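Local coordinates for protein 11S globulin (Wrightia tinctoria, PDB 5WXU) that probably serves as a seed storage protein, a hexameric nutrient reservoir, and binds the plant hormone auxin, at residues G42-A55 and E66-A78. Numbering follows the deposited sequence.
Sequences GECDLQRVNPLEPA and EIWDPTSRELQCA. With GOL (glycerol), chain T.
With SG anti to the backbone N (chi1 164°), C77 points toward loop 42-55 and meets C44 SG in a disulfide that ties the loop to helix 73-78. One turn earlier, R73 lays its guanidinium against the start of the loop: NH2 donates in the guanidinium plane to G42 O at 3.1 Å and, weakly, to D45 O, while L46 CD2 packs on NE at 3.6 Å. A long, flexible cation suits this place, where carbonyls of a turn converge. E74, bent at chi2 (83°), offers the anti lone pair of OE2 to N50 N, 3.1 Å away, a carboxylate answering a backbone N-H; a glycerol, probably from crystallisation, lies beside them. L52, apolar and directed at the segment 66-78, sets CB against W68 CD1 and CD1 on L75 CD1 at 3.7 Å. At the far end W68 NE1 points almost straight at L52 O (3.0 Å, 173°), though it stands above the carbonyl plane, and P54, whose ring has C-H groups to lay on an indole, covers one face, its CG 3.8 Å from the six-membered ring's centroid in a CH-pi contact. A leucine in place of W68 would probably leave L52 O without this donor and P54 without its flat bed. A55 N closes the contact on I67 O at 2.7 Å. Thus the loop is fastened to helix 73-78 and to strand 63-67, which with edge strand 56-60 belongs to the antiparallel sheet of the N-terminal cupin domain; strand 80-87 also packs on W68 and P54, strand 385-388 touches W68 and E74, and a second subunit packs against E43 and C44.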
loop_
_atom_site.group_PDB
_atom_site.type_symbol
_atom_site.label_atom_id
_atom_site.label_comp_id
_atom_site.label_asym_id
_atom_site.label_seq_id
_atom_site.Cartn_x
_atom_site.Cartn_y
_atom_site.Cartn_z
ATOM N N GLY B 42 30.135 18.963 -4.789
ATOM C CA GLY B 42 29.362 17.854 -4.257
ATOM C C GLY B 42 29.851 16.559 -4.860
ATOM O O GLY B 42 30.571 16.508 -5.924
ATOM N N GLU B 43 29.440 15.460 -4.250
ATOM C CA GLU B 43 30.070 14.210 -4.641
ATOM C C GLU B 43 29.645 13.651 -6.030
ATOM O O GLU B 43 30.292 12.724 -6.575
ATOM C CB GLU B 43 29.957 13.224 -3.510
ATOM C CG GLU B 43 28.577 12.846 -3.012
ATOM C CD GLU B 43 27.863 13.770 -2.002
ATOM O OE1 GLU B 43 28.139 15.000 -1.807
ATOM O OE2 GLU B 43 26.852 13.278 -1.416
ATOM N N CYS B 44 28.546 14.180 -6.582
ATOM C CA CYS B 44 28.076 13.838 -7.900
ATOM C C CYS B 44 28.200 15.039 -8.876
ATOM O O CYS B 44 27.629 15.055 -9.981
ATOM C CB CYS B 44 26.617 13.398 -7.854
ATOM S SG CYS B 44 26.462 11.650 -7.328
ATOM N N ASP B 45 29.045 15.990 -8.506
ATOM C CA ASP B 45 29.292 17.130 -9.417
ATOM C C ASP B 45 30.564 16.749 -10.156
ATOM O O ASP B 45 31.668 17.119 -9.764
ATOM C CB ASP B 45 29.458 18.380 -8.623
ATOM C CG ASP B 45 29.730 19.596 -9.513
ATOM O OD1 ASP B 45 29.524 19.504 -10.732
ATOM O OD2 ASP B 45 30.150 20.618 -8.982
ATOM N N LEU B 46 30.389 15.948 -11.187
ATOM C CA LEU B 46 31.504 15.417 -11.925
ATOM C C LEU B 46 31.695 16.208 -13.230
ATOM O O LEU B 46 30.739 16.434 -14.053
ATOM C CB LEU B 46 31.285 13.933 -12.280
ATOM C CG LEU B 46 30.758 13.035 -11.137
ATOM C CD1 LEU B 46 30.518 11.612 -11.652
ATOM C CD2 LEU B 46 31.738 13.070 -9.999
ATOM N N GLN B 47 32.941 16.583 -13.443
ATOM C CA GLN B 47 33.326 17.364 -14.630
ATOM C C GLN B 47 33.682 16.413 -15.754
ATOM O O GLN B 47 33.534 16.756 -16.916
ATOM C CB GLN B 47 34.509 18.294 -14.294
ATOM C CG GLN B 47 34.198 19.321 -13.198
ATOM C CD GLN B 47 34.093 18.730 -11.767
ATOM O OE1 GLN B 47 34.742 17.721 -11.413
ATOM N NE2 GLN B 47 33.262 19.363 -10.944
ATOM N N ARG B 48 34.127 15.203 -15.406
ATOM C CA ARG B 48 34.407 14.170 -16.361
ATOM C C ARG B 48 33.938 12.803 -15.848
ATOM O O ARG B 48 33.925 12.569 -14.647
ATOM C CB ARG B 48 35.913 14.148 -16.711
ATOM C CG ARG B 48 36.825 13.208 -15.915
ATOM C CD ARG B 48 38.293 13.315 -16.382
ATOM N NE ARG B 48 38.434 13.106 -17.828
ATOM C CZ ARG B 48 39.589 13.106 -18.497
ATOM N NH1 ARG B 48 40.750 13.276 -17.867
ATOM N NH2 ARG B 48 39.588 12.908 -19.817
ATOM N N VAL B 49 33.529 11.938 -16.768
ATOM C CA VAL B 49 33.311 10.537 -16.512
ATOM C C VAL B 49 34.092 9.787 -17.601
ATOM O O VAL B 49 34.481 10.381 -18.605
ATOM C CB VAL B 49 31.798 10.204 -16.405
ATOM C CG1 VAL B 49 31.110 11.200 -15.473
ATOM C CG2 VAL B 49 31.131 10.182 -17.745
ATOM N N ASN B 50 34.475 8.562 -17.339
ATOM C CA ASN B 50 35.264 7.793 -18.291
ATOM C C ASN B 50 34.758 6.395 -18.161
ATOM O O ASN B 50 34.387 6.002 -17.080
ATOM C CB ASN B 50 36.786 7.797 -17.952
ATOM C CG ASN B 50 37.382 9.190 -17.946
ATOM O OD1 ASN B 50 37.695 9.737 -16.886
ATOM N ND2 ASN B 50 37.515 9.789 -19.122
ATOM N N PRO B 51 34.796 5.625 -19.235
ATOM C CA PRO B 51 34.675 4.178 -19.116
ATOM C C PRO B 51 35.814 3.685 -18.259
ATOM O O PRO B 51 36.939 4.294 -18.252
ATOM C CB PRO B 51 34.811 3.670 -20.571
ATOM C CG PRO B 51 34.695 4.861 -21.437
ATOM C CD PRO B 51 35.100 6.028 -20.629
ATOM N N LEU B 52 35.526 2.652 -17.473
ATOM C CA LEU B 52 36.439 2.211 -16.424
ATOM C C LEU B 52 36.677 0.747 -16.620
ATOM O O LEU B 52 35.761 0.012 -17.018
ATOM C CB LEU B 52 35.805 2.391 -15.001
ATOM C CG LEU B 52 35.378 3.792 -14.622
ATOM C CD1 LEU B 52 34.796 3.836 -13.222
ATOM C CD2 LEU B 52 36.630 4.663 -14.719
ATOM N N GLU B 53 37.879 0.281 -16.265
ATOM C CA GLU B 53 38.200 -1.139 -16.222
ATOM C C GLU B 53 38.516 -1.536 -14.791
ATOM O O GLU B 53 38.775 -0.656 -13.988
ATOM C CB GLU B 53 39.333 -1.420 -17.230
ATOM C CG GLU B 53 38.744 -1.658 -18.607
ATOM C CD GLU B 53 39.745 -1.879 -19.678
ATOM O OE1 GLU B 53 40.928 -1.472 -19.482
ATOM O OE2 GLU B 53 39.330 -2.477 -20.711
ATOM N N PRO B 54 38.465 -2.846 -14.471
ATOM C CA PRO B 54 38.772 -3.269 -13.141
ATOM C C PRO B 54 40.195 -2.883 -12.707
ATOM O O PRO B 54 41.063 -2.653 -13.559
ATOM C CB PRO B 54 38.628 -4.771 -13.185
ATOM C CG PRO B 54 37.877 -5.100 -14.412
ATOM C CD PRO B 54 37.967 -3.937 -15.323
ATOM N N ALA B 55 40.387 -2.703 -11.414
ATOM C CA ALA B 55 41.640 -2.128 -10.906
ATOM C C ALA B 55 42.434 -3.156 -10.155
ATOM O O ALA B 55 43.559 -2.860 -9.783
ATOM C CB ALA B 55 41.384 -0.937 -10.012
ATOM N N GLU B 66 37.579 -9.698 -10.343
ATOM C CA GLU B 66 38.122 -8.400 -10.723
ATOM C C GLU B 66 37.240 -7.344 -10.155
ATOM O O GLU B 66 35.990 -7.430 -10.335
ATOM C CB GLU B 66 38.177 -8.245 -12.245
ATOM C CG GLU B 66 38.929 -9.376 -12.936
ATOM C CD GLU B 66 39.070 -9.065 -14.442
ATOM O OE1 GLU B 66 38.154 -9.338 -15.215
ATOM O OE2 GLU B 66 40.098 -8.534 -14.845
ATOM N N ILE B 67 37.848 -6.385 -9.474
ATOM C CA ILE B 67 37.151 -5.333 -8.749
ATOM C C ILE B 67 37.410 -3.986 -9.352
ATOM O O ILE B 67 38.581 -3.604 -9.567
ATOM C CB ILE B 67 37.544 -5.357 -7.276
ATOM C CG1 ILE B 67 37.258 -6.725 -6.707
ATOM C CG2 ILE B 67 36.849 -4.227 -6.519
ATOM C CD1 ILE B 67 37.873 -6.881 -5.335
ATOM N N TRP B 68 36.335 -3.211 -9.622
ATOM C CA TRP B 68 36.496 -1.813 -10.062
ATOM C C TRP B 68 36.818 -1.016 -8.842
ATOM O O TRP B 68 36.370 -1.338 -7.702
ATOM C CB TRP B 68 35.234 -1.255 -10.742
ATOM C CG TRP B 68 35.067 -1.623 -12.215
ATOM C CD1 TRP B 68 35.316 -0.791 -13.197
ATOM C CD2 TRP B 68 34.692 -2.891 -12.830
ATOM N NE1 TRP B 68 35.125 -1.391 -14.395
ATOM C CE2 TRP B 68 34.727 -2.684 -14.215
ATOM C CE3 TRP B 68 34.288 -4.164 -12.346
ATOM C CZ2 TRP B 68 34.417 -3.675 -15.139
ATOM C CZ3 TRP B 68 33.943 -5.141 -13.270
ATOM C CH2 TRP B 68 34.003 -4.894 -14.657
ATOM N N ASP B 69 37.614 0.035 -9.033
ATOM C CA ASP B 69 38.072 0.834 -7.896
ATOM C C ASP B 69 36.853 1.495 -7.197
ATOM O O ASP B 69 36.250 2.391 -7.747
ATOM C CB ASP B 69 38.992 1.943 -8.381
ATOM C CG ASP B 69 39.678 2.685 -7.270
ATOM O OD1 ASP B 69 39.244 2.660 -6.073
ATOM O OD2 ASP B 69 40.636 3.376 -7.606
ATOM N N PRO B 70 36.574 1.118 -5.926
ATOM C CA PRO B 70 35.403 1.613 -5.182
ATOM C C PRO B 70 35.512 3.051 -4.790
ATOM O O PRO B 70 34.473 3.679 -4.533
ATOM C CB PRO B 70 35.326 0.715 -3.942
ATOM C CG PRO B 70 36.623 0.104 -3.810
ATOM C CD PRO B 70 37.382 0.202 -5.102
ATOM N N THR B 71 36.727 3.582 -4.902
ATOM C CA THR B 71 37.034 4.992 -4.643
ATOM C C THR B 71 37.044 5.891 -5.847
ATOM O O THR B 71 37.236 7.143 -5.699
ATOM C CB THR B 71 38.394 5.155 -3.919
ATOM O OG1 THR B 71 39.479 4.942 -4.828
ATOM C CG2 THR B 71 38.471 4.163 -2.728
ATOM N N SER B 72 36.747 5.354 -7.031
ATOM C CA SER B 72 36.622 6.248 -8.129
ATOM C C SER B 72 35.440 7.196 -7.897
ATOM O O SER B 72 34.416 6.827 -7.309
ATOM C CB SER B 72 36.487 5.532 -9.457
ATOM O OG SER B 72 35.216 5.038 -9.600
ATOM N N ARG B 73 35.604 8.418 -8.329
ATOM C CA ARG B 73 34.536 9.401 -8.176
ATOM C C ARG B 73 33.195 8.921 -8.809
ATOM O O ARG B 73 32.132 9.096 -8.196
ATOM C CB ARG B 73 34.954 10.767 -8.733
ATOM C CG ARG B 73 35.669 11.625 -7.706
ATOM C CD ARG B 73 35.904 13.040 -8.181
ATOM N NE ARG B 73 34.727 13.939 -8.224
ATOM C CZ ARG B 73 34.048 14.416 -7.175
ATOM N NH1 ARG B 73 34.354 14.067 -5.936
ATOM N NH2 ARG B 73 33.028 15.243 -7.354
ATOM N N GLU B 74 33.270 8.329 -9.995
ATOM C CA GLU B 74 32.079 7.743 -10.666
ATOM C C GLU B 74 31.291 6.783 -9.734
ATOM O O GLU B 74 30.054 6.914 -9.578
ATOM C CB GLU B 74 32.404 6.949 -11.917
ATOM C CG GLU B 74 32.855 7.717 -13.143
ATOM C CD GLU B 74 34.343 8.076 -13.163
ATOM O OE1 GLU B 74 35.048 7.959 -12.117
ATOM O OE2 GLU B 74 34.795 8.492 -14.229
ATOM N N LEU B 75 32.012 5.813 -9.179
ATOM C CA LEU B 75 31.420 4.773 -8.328
ATOM C C LEU B 75 30.926 5.332 -7.014
ATOM O O LEU B 75 29.857 4.912 -6.500
ATOM C CB LEU B 75 32.391 3.621 -8.065
ATOM C CG LEU B 75 32.278 2.445 -9.013
ATOM C CD1 LEU B 75 32.743 2.810 -10.373
ATOM C CD2 LEU B 75 33.013 1.191 -8.581
ATOM N N GLN B 76 31.697 6.255 -6.422
ATOM C CA GLN B 76 31.262 6.879 -5.183
ATOM C C GLN B 76 30.012 7.683 -5.387
ATOM O O GLN B 76 29.160 7.645 -4.508
ATOM C CB GLN B 76 32.314 7.809 -4.619
ATOM C CG GLN B 76 33.571 7.084 -4.275
ATOM C CD GLN B 76 33.821 6.984 -2.815
ATOM O OE1 GLN B 76 34.147 5.892 -2.299
ATOM N NE2 GLN B 76 33.730 8.120 -2.128
ATOM N N CYS B 77 29.912 8.400 -6.515
ATOM C CA CYS B 77 28.709 9.207 -6.862
ATOM C C CYS B 77 27.471 8.276 -7.057
ATOM O O CYS B 77 26.383 8.530 -6.507
ATOM C CB CYS B 77 28.904 10.034 -8.164
ATOM S SG CYS B 77 27.377 10.661 -8.902
ATOM N N ALA B 78 27.682 7.153 -7.736
ATOM C CA ALA B 78 26.589 6.252 -8.031
ATOM C C ALA B 78 26.215 5.376 -6.836
ATOM O O ALA B 78 25.115 4.798 -6.811
ATOM C CB ALA B 78 26.918 5.374 -9.193
HETATM C C1 GOL T . 38.555 9.570 -10.943
HETATM O O1 GOL T . 38.079 9.252 -9.604
HETATM C C2 GOL T . 37.735 8.926 -12.074
HETATM O O2 GOL T . 37.717 7.480 -11.885
HETATM C C3 GOL T . 38.229 9.304 -13.494
HETATM O O3 GOL T . 37.171 9.554 -14.466
HETATM O O HOH W 1 32.137 11.069 -5.888
HETATM O O HOH W 2 38.359 0.724 -11.693
#